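Local coordinates for putative polysaccharide deacetylase (Bdellovibrio bacteriovorus HD100, PDB 5JP6), which probably acts as a zinc-dependent peptidoglycan deacetylase of carbohydrate esterase family 4, removing acetyl groups from cell-wall sugars, at residues R31-D36 with S49-E54; L92-I97 with E112-V117; S305-T310 with V332-I337. The protein carries 1 engineered substitution. All coordinates share one frame; numbering follows the deposited sequence.

Contact 1 (R31-D36 with S49-E54)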
# COMPACT_ATOMS: atom_id res chain seq x y z
N ARG A 31 -12.27 -16.41 10.64
CA ARG A 31 -11.62 -16.38 11.94
C ARG A 31 -10.09 -16.55 11.82
O ARG A 31 -9.34 -15.91 12.55
CB ARG A 31 -12.24 -17.42 12.89
CG ARG A 31 -13.57 -16.98 13.46
CD ARG A 31 -14.06 -17.99 14.49
NE ARG A 31 -14.37 -19.24 13.82
CZ ARG A 31 -15.48 -19.47 13.13
NH1 ARG A 31 -16.43 -18.52 13.04
NH2 ARG A 31 -15.65 -20.64 12.53
N GLN A 32 -9.62 -17.37 10.88
CA GLN A 32 -8.18 -17.61 10.68
C GLN A 32 -7.41 -16.37 10.17
O GLN A 32 -6.26 -16.09 10.58
CB GLN A 32 -7.96 -18.77 9.72
CG GLN A 32 -6.49 -19.16 9.62
CD GLN A 32 -6.23 -20.23 8.59
OE1 GLN A 32 -7.15 -20.69 7.92
NE2 GLN A 32 -4.96 -20.61 8.44
N ALA A 33 -8.05 -15.63 9.30
CA ALA A 33 -7.47 -14.37 8.81
C ALA A 33 -7.20 -13.41 9.98
O ALA A 33 -6.12 -12.83 10.13
CB ALA A 33 -8.41 -13.73 7.82
N VAL A 34 -8.22 -13.27 10.81
CA VAL A 34 -8.15 -12.39 11.97
C VAL A 34 -7.05 -12.88 12.94
O VAL A 34 -6.20 -12.08 13.39
CB VAL A 34 -9.51 -12.30 12.68
CG1 VAL A 34 -9.40 -11.50 13.97
CG2 VAL A 34 -10.55 -11.67 11.77
N SER A 35 -7.08 -14.17 13.26
CA SER A 35 -6.06 -14.79 14.12
C SER A 35 -4.63 -14.63 13.58
O SER A 35 -3.72 -14.26 14.33
CB SER A 35 -6.34 -16.29 14.29
OG SER A 35 -5.27 -16.90 15.04
N ASP A 36 -4.44 -14.93 12.29
CA ASP A 36 -3.09 -14.85 11.68
C ASP A 36 -2.61 -13.40 11.64
O ASP A 36 -1.42 -13.12 11.82
CB ASP A 36 -3.06 -15.40 10.25
CG ASP A 36 -3.13 -16.90 10.18
OD1 ASP A 36 -3.22 -17.54 11.24
OD2 ASP A 36 -3.06 -17.44 9.04
N SER A 49 0.87 -16.04 5.46
CA SER A 49 -0.44 -16.59 5.86
C SER A 49 -1.20 -17.21 4.72
O SER A 49 -1.16 -16.69 3.61
CB SER A 49 -1.34 -15.52 6.46
OG SER A 49 -2.64 -16.04 6.71
N GLU A 50 -1.93 -18.28 5.03
CA GLU A 50 -2.79 -18.94 4.06
C GLU A 50 -4.21 -18.38 4.04
O GLU A 50 -5.02 -18.74 3.16
CB GLU A 50 -2.84 -20.45 4.36
CG GLU A 50 -1.48 -21.14 4.27
CD GLU A 50 -1.58 -22.64 4.47
OE1 GLU A 50 -2.35 -23.28 3.72
OE2 GLU A 50 -0.89 -23.18 5.37
N ALA A 51 -4.50 -17.51 4.99
CA ALA A 51 -5.82 -16.91 5.12
C ALA A 51 -5.76 -15.42 4.88
O ALA A 51 -6.53 -14.66 5.47
CB ALA A 51 -6.39 -17.21 6.49
N ASN A 52 -4.86 -14.98 4.00
CA ASN A 52 -4.88 -13.58 3.59
C ASN A 52 -6.23 -13.29 2.90
O ASN A 52 -6.63 -14.00 1.99
CB ASN A 52 -3.75 -13.28 2.64
CG ASN A 52 -3.75 -11.85 2.21
OD1 ASN A 52 -4.49 -11.45 1.31
ND2 ASN A 52 -2.90 -11.07 2.81
N PRO A 53 -6.93 -12.23 3.31
CA PRO A 53 -8.26 -12.02 2.72
C PRO A 53 -8.28 -11.94 1.19
O PRO A 53 -9.22 -12.44 0.59
CB PRO A 53 -8.69 -10.68 3.34
CG PRO A 53 -8.01 -10.70 4.67
CD PRO A 53 -6.65 -11.29 4.40
N GLU A 54 -7.26 -11.36 0.58
CA GLU A 54 -7.22 -11.29 -0.89
C GLU A 54 -7.20 -12.72 -1.47
O GLU A 54 -7.94 -13.03 -2.44
CB GLU A 54 -5.98 -10.54 -1.37
CG GLU A 54 -5.99 -10.22 -2.86
CD GLU A 54 -4.81 -9.39 -3.29
OE1 GLU A 54 -3.87 -9.26 -2.49
OE2 GLU A 54 -4.85 -8.85 -4.42
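S49 and D36 join by a hydrogen bond from S49 OG to D36 OD2 (2.8 Å), where an ST turn meets the flank of helix 24-39. The serine hydroxyl is gripped twice: besides donating to the carboxylate, S49 OG accepts from A51 N at 2.9 Å, with an N-H...O angle of 157°, and this second bond closes the turn. OG stands anti to the backbone N (chi1 173°), and it meets D36 OD2 on the anti lone pair, away from OD1. Beside this polar pair lies a small apolar patch. A51 CB rests alongside the extended chain of Q32, with Q32 CD at 3.7 Å from A51 CB and the other side-chain atoms from CB to NE2 at similar range, while A33 N approaches the same methyl. One turn of the helix thus lends Q32, A33 and D36 to the contact. A33 CB is pressed against the carbonyl of A51, its distance to A51 O being a short 3.1 Å, and more loosely against the ring of P53. Further out, W46 of helix 43-47 packs on both D36 and P53, and L92 and F93 lean on A33 and P53, so the small residues lie at a junction of several helices. Beyond A51 the chain runs directly into helix 53-66. N52, turned away from helix 24-39, is the N-cap of helix 53-66: N52 OD1 accepts from E54 N at 2.9 Å, the donor tilted 31° from the amide carbonyl plane.

Contact 2 (L92-I97 with E112-V117)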
# COMPACT_ATOMS: atom_id res chain seq x y z
N LEU A 92 -10.27 -5.65 8.31
CA LEU A 92 -9.33 -6.52 7.61
C LEU A 92 -9.86 -6.96 6.22
O LEU A 92 -9.07 -7.25 5.33
CB LEU A 92 -9.03 -7.75 8.47
CG LEU A 92 -7.91 -8.66 8.01
CD1 LEU A 92 -6.56 -7.96 7.99
CD2 LEU A 92 -7.85 -9.87 8.93
N PHE A 93 -11.18 -7.04 6.10
CA PHE A 93 -11.84 -7.51 4.88
C PHE A 93 -12.42 -6.38 4.04
O PHE A 93 -13.07 -6.62 3.04
CB PHE A 93 -12.96 -8.48 5.28
CG PHE A 93 -12.47 -9.75 5.86
CD1 PHE A 93 -12.13 -10.82 5.03
CD2 PHE A 93 -12.35 -9.88 7.26
CE1 PHE A 93 -11.65 -12.00 5.57
CE2 PHE A 93 -11.89 -11.08 7.79
CZ PHE A 93 -11.53 -12.12 6.95
N GLU A 94 -12.22 -5.13 4.47
CA GLU A 94 -12.85 -3.99 3.80
C GLU A 94 -12.50 -3.94 2.33
O GLU A 94 -13.37 -3.68 1.49
CB GLU A 94 -12.43 -2.69 4.47
CG GLU A 94 -13.00 -1.44 3.85
CD GLU A 94 -12.75 -0.19 4.64
OE1 GLU A 94 -11.95 -0.21 5.59
OE2 GLU A 94 -13.38 0.85 4.23
N ASN A 95 -11.22 -4.12 1.99
CA ASN A 95 -10.86 -3.98 0.58
C ASN A 95 -11.56 -5.04 -0.26
O ASN A 95 -12.01 -4.76 -1.37
CB ASN A 95 -9.35 -4.10 0.38
CG ASN A 95 -8.63 -2.86 0.80
OD1 ASN A 95 -9.18 -2.00 1.48
ND2 ASN A 95 -7.40 -2.74 0.33
N GLU A 96 -11.70 -6.24 0.30
CA GLU A 96 -12.37 -7.31 -0.46
C GLU A 96 -13.86 -7.00 -0.60
O GLU A 96 -14.46 -7.26 -1.64
CB GLU A 96 -12.14 -8.67 0.17
CG GLU A 96 -10.70 -9.13 0.13
CD GLU A 96 -10.10 -9.05 -1.25
OE1 GLU A 96 -10.75 -9.57 -2.21
OE2 GLU A 96 -8.97 -8.53 -1.35
N ILE A 97 -14.47 -6.41 0.45
CA ILE A 97 -15.88 -6.09 0.38
C ILE A 97 -16.15 -4.97 -0.64
O ILE A 97 -17.18 -4.98 -1.35
CB ILE A 97 -16.42 -5.70 1.77
CG1 ILE A 97 -16.32 -6.88 2.73
CG2 ILE A 97 -17.82 -5.13 1.70
CD1 ILE A 97 -16.28 -6.49 4.20
N GLU A 112 -24.44 -3.10 4.60
CA GLU A 112 -24.44 -3.22 6.04
C GLU A 112 -23.00 -3.33 6.56
O GLU A 112 -22.64 -2.74 7.57
CB GLU A 112 -25.24 -4.45 6.48
CG GLU A 112 -26.75 -4.34 6.27
CD GLU A 112 -27.24 -4.48 4.80
OE1 GLU A 112 -26.51 -4.95 3.86
OE2 GLU A 112 -28.44 -4.13 4.58
N LEU A 113 -22.19 -4.13 5.87
CA LEU A 113 -20.78 -4.28 6.27
C LEU A 113 -20.03 -2.96 6.14
O LEU A 113 -19.28 -2.58 7.03
CB LEU A 113 -20.08 -5.38 5.44
CG LEU A 113 -20.63 -6.81 5.69
CD1 LEU A 113 -19.95 -7.81 4.72
CD2 LEU A 113 -20.42 -7.26 7.13
N LEU A 114 -20.26 -2.26 5.04
CA LEU A 114 -19.52 -1.03 4.83
C LEU A 114 -20.02 0.04 5.83
O LEU A 114 -19.23 0.87 6.27
CB LEU A 114 -19.54 -0.56 3.38
CG LEU A 114 -18.80 -1.48 2.39
CD1 LEU A 114 -18.89 -0.87 0.99
CD2 LEU A 114 -17.34 -1.69 2.83
N ALA A 115 -21.31 -0.00 6.23
CA ALA A 115 -21.79 0.92 7.26
C ALA A 115 -21.03 0.66 8.59
O ALA A 115 -20.68 1.60 9.31
CB ALA A 115 -23.32 0.81 7.42
N GLN A 116 -20.79 -0.61 8.94
CA GLN A 116 -20.08 -0.98 10.18
C GLN A 116 -18.66 -0.45 10.12
O GLN A 116 -18.17 0.13 11.08
CB GLN A 116 -20.06 -2.52 10.42
CG GLN A 116 -21.35 -3.12 10.93
CD GLN A 116 -21.62 -2.68 12.35
OE1 GLN A 116 -22.57 -1.92 12.60
NE2 GLN A 116 -20.74 -3.09 13.30
N VAL A 117 -17.99 -0.64 8.98
CA VAL A 117 -16.62 -0.18 8.84
C VAL A 117 -16.54 1.35 8.86
O VAL A 117 -15.68 1.93 9.54
CB VAL A 117 -15.96 -0.81 7.58
CG1 VAL A 117 -14.70 -0.12 7.22
CG2 VAL A 117 -15.76 -2.31 7.83
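I97 lays its CG2 methyl against the end of L114, with I97 CG2 at 3.7 Å from L114 CD2, the two side chains running antiparallel past one another. The other branch of the isoleucine goes to a different leucine: I97 CD1 meets L113 CD1 at 3.9 Å and also nears L113 CB, and here the two side chains are roughly perpendicular. I97 therefore straddles two consecutive leucines, one on each arm of its fork. The first torsion separates the two branches at CB (CG2 anti to the backbone N, CG1 anti to the carbonyl carbon, chi1 -64°), and the second, 156°, extends CD1 beyond CG1. One turn back along its helix, E94 meets V117, one turn on from L113. V117 CG1 sits over the flat face of the E94 carboxylate, with E94 CD and OE1 each 3.2 Å from V117 CG1 and OE2 a little further, a tight fit of methyl on polar group. E94 CG stands anti to the backbone N (chi1 179°), 4.5 Å from L114 CD2, and the extended chain beyond it brings the carboxylate to V117 CG1. The charged end has its partners outside the interface: E94 OE2 forms salt bridges with R98 and R339, which probably offset the cost of burying the acid against the valine methyl. L90 of helix 87-90 touches I97, L113 and V117 alike and extends the apolar seam. No hydrogen bond spans the two segments, so helix 94-98 and helix 110-126 are joined by I97 on two leucines and by a carboxylate under a valine methyl, the ordinary helix-to-helix packing of the all-helical N-terminal part of this chain.

Contact 3 (S305-T310 with V332-I337)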
# COMPACT_ATOMS: atom_id res chain seq x y z
N SER A 305 5.80 0.76 9.48
CA SER A 305 4.52 1.21 9.98
C SER A 305 3.71 0.11 10.58
O SER A 305 2.82 0.39 11.41
CB SER A 305 3.71 1.89 8.87
OG SER A 305 3.32 0.97 7.88
N ASP A 306 3.97 -1.13 10.16
CA ASP A 306 3.08 -2.25 10.51
C ASP A 306 1.61 -1.96 10.13
O ASP A 306 0.70 -2.47 10.77
CB ASP A 306 3.19 -2.57 12.00
CG ASP A 306 4.52 -3.16 12.39
OD1 ASP A 306 5.22 -3.70 11.54
OD2 ASP A 306 4.77 -3.15 13.62
N ASP A 307 1.39 -1.17 9.05
CA ASP A 307 0.02 -0.78 8.71
C ASP A 307 -0.81 -1.95 8.16
O ASP A 307 -2.03 -1.80 8.01
CB ASP A 307 -0.05 0.46 7.82
CG ASP A 307 0.49 0.24 6.43
OD1 ASP A 307 1.04 -0.86 6.11
OD2 ASP A 307 0.41 1.16 5.61
N TRP A 308 -0.18 -3.10 7.89
CA TRP A 308 -0.86 -4.36 7.50
C TRP A 308 -1.65 -4.96 8.67
O TRP A 308 -2.53 -5.80 8.45
CB TRP A 308 0.17 -5.37 6.98
CG TRP A 308 1.29 -5.67 7.95
CD1 TRP A 308 2.51 -5.07 8.01
CD2 TRP A 308 1.27 -6.65 9.01
NE1 TRP A 308 3.24 -5.59 9.04
CE2 TRP A 308 2.50 -6.55 9.68
CE3 TRP A 308 0.31 -7.56 9.49
CZ2 TRP A 308 2.83 -7.36 10.76
CZ3 TRP A 308 0.65 -8.34 10.58
CH2 TRP A 308 1.89 -8.25 11.18
N ARG A 309 -1.30 -4.59 9.90
CA ARG A 309 -1.91 -5.19 11.08
C ARG A 309 -3.16 -4.41 11.49
O ARG A 309 -3.13 -3.20 11.63
CB ARG A 309 -0.90 -5.26 12.24
CG ARG A 309 -1.35 -6.23 13.32
CD ARG A 309 -0.57 -6.10 14.60
NE ARG A 309 0.84 -6.38 14.45
CZ ARG A 309 1.37 -7.60 14.43
NH1 ARG A 309 0.59 -8.68 14.43
NH2 ARG A 309 2.69 -7.73 14.38
N THR A 310 -4.26 -5.10 11.68
CA THR A 310 -5.47 -4.48 12.22
C THR A 310 -5.12 -3.92 13.60
O THR A 310 -4.59 -4.63 14.48
CB THR A 310 -6.63 -5.46 12.33
OG1 THR A 310 -6.89 -6.04 11.06
CG2 THR A 310 -7.91 -4.78 12.86
N VAL A 332 10.32 5.03 5.15
CA VAL A 332 9.13 4.50 5.82
C VAL A 332 8.32 3.66 4.86
O VAL A 332 8.02 4.13 3.75
CB VAL A 332 8.23 5.65 6.33
CG1 VAL A 332 7.05 5.08 7.15
CG2 VAL A 332 9.03 6.64 7.16
N LEU A 333 7.90 2.48 5.31
CA LEU A 333 7.02 1.61 4.52
C LEU A 333 5.55 1.76 4.94
O LEU A 333 5.20 1.39 6.07
CB LEU A 333 7.42 0.15 4.72
CG LEU A 333 6.54 -0.86 3.99
CD1 LEU A 333 6.57 -0.68 2.46
CD2 LEU A 333 6.92 -2.29 4.37
N PHE A 334 4.73 2.25 4.00
CA PHE A 334 3.25 2.35 4.13
C PHE A 334 2.71 1.55 2.91
O PHE A 334 3.41 1.28 1.92
CB PHE A 334 2.73 3.78 4.07
CG PHE A 334 2.94 4.61 5.33
CD1 PHE A 334 2.32 4.25 6.56
CD2 PHE A 334 3.67 5.77 5.27
CE1 PHE A 334 2.47 5.06 7.65
CE2 PHE A 334 3.79 6.60 6.37
CZ PHE A 334 3.22 6.22 7.55
N HIS A 335 1.41 1.30 2.97
CA HIS A 335 0.63 0.79 1.83
C HIS A 335 -0.54 1.73 1.57
O HIS A 335 -1.37 1.92 2.46
CB HIS A 335 0.14 -0.62 2.13
CG HIS A 335 1.24 -1.61 2.34
ND1 HIS A 335 1.91 -1.71 3.55
CD2 HIS A 335 1.86 -2.47 1.49
CE1 HIS A 335 2.87 -2.61 3.42
NE2 HIS A 335 2.86 -3.08 2.18
N ASP A 336 -0.62 2.29 0.36
CA ASP A 336 -1.71 3.25 0.08
C ASP A 336 -3.03 2.47 -0.17
O ASP A 336 -4.09 3.09 -0.25
CB ASP A 336 -1.40 4.28 -1.02
CG ASP A 336 -0.97 3.67 -2.32
OD1 ASP A 336 -0.12 2.74 -2.27
OD2 ASP A 336 -1.45 4.10 -3.41
N ILE A 337 -2.98 1.15 -0.22
CA ILE A 337 -4.19 0.31 -0.25
C ILE A 337 -4.76 0.00 1.14
O ILE A 337 -5.80 -0.66 1.26
CB ILE A 337 -3.97 -1.00 -1.05
CG1 ILE A 337 -2.92 -1.88 -0.40
CG2 ILE A 337 -3.58 -0.68 -2.49
CD1 ILE A 337 -2.92 -3.30 -0.88
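Both oxygens of D307 hold the same residue, H335, one by its ring and the other by its backbone. D307 OD1 accepts from H335 ND1 at 2.8 Å (158°), and D307 OD2 from H335 N at 2.8 Å, each through the syn lone pair. OD1 lies at the imidazole edge, near the ring plane, although carboxylate and ring are turned 43° apart. The aspartate reaches the strand from the crowded position, with CG between backbone N and carbonyl carbon (chi1 68°). D307 OD2 also touches F334 CA at 3.4 Å and lies at the edge of the F334 ring; T341 OG1 gives this oxygen a further hydrogen bond. S305 braces the loop: its OG donates to L333 O at 2.6 Å, in the carbonyl plane, and accepts from D307 N, an ST turn that positions the aspartate. S305 CB packs against F334 CD1 at 3.6 Å. The pairing matches that of family 4 carbohydrate esterases, in which the acid of the Asp-Trp motif orients a histidine near the metal. H335 NE2 is hydrogen-bonded to the hydroxyl of Y280, which binds zinc with D177 and H227. With ND1 donating to D307, the ring's rotation is fixed and its other nitrogen is directed at Y280 within the zinc site.

From the N terminus, contact 1 comes first, closing the connection through helix 43-47 between helix 24-39 and helix 53-66. Contact 2 then closes the segment carrying helix 103-106 and joins helix 94-98 to helix 110-126. Contact 3 closes the parallel strand-helix-strand crossover through helix 313-327 in the NodB-homology region, beside the zinc. The three follow in series; none nests or crosses. Contacts 1 and 2 abut directly, E54 on E96. Contact 2 reaches contact 3 through a probable hydrogen bond, N95 ND2 to I337 O, and through L92 on T310, fastening the helical N-terminal part to loops of the NodB-homology region.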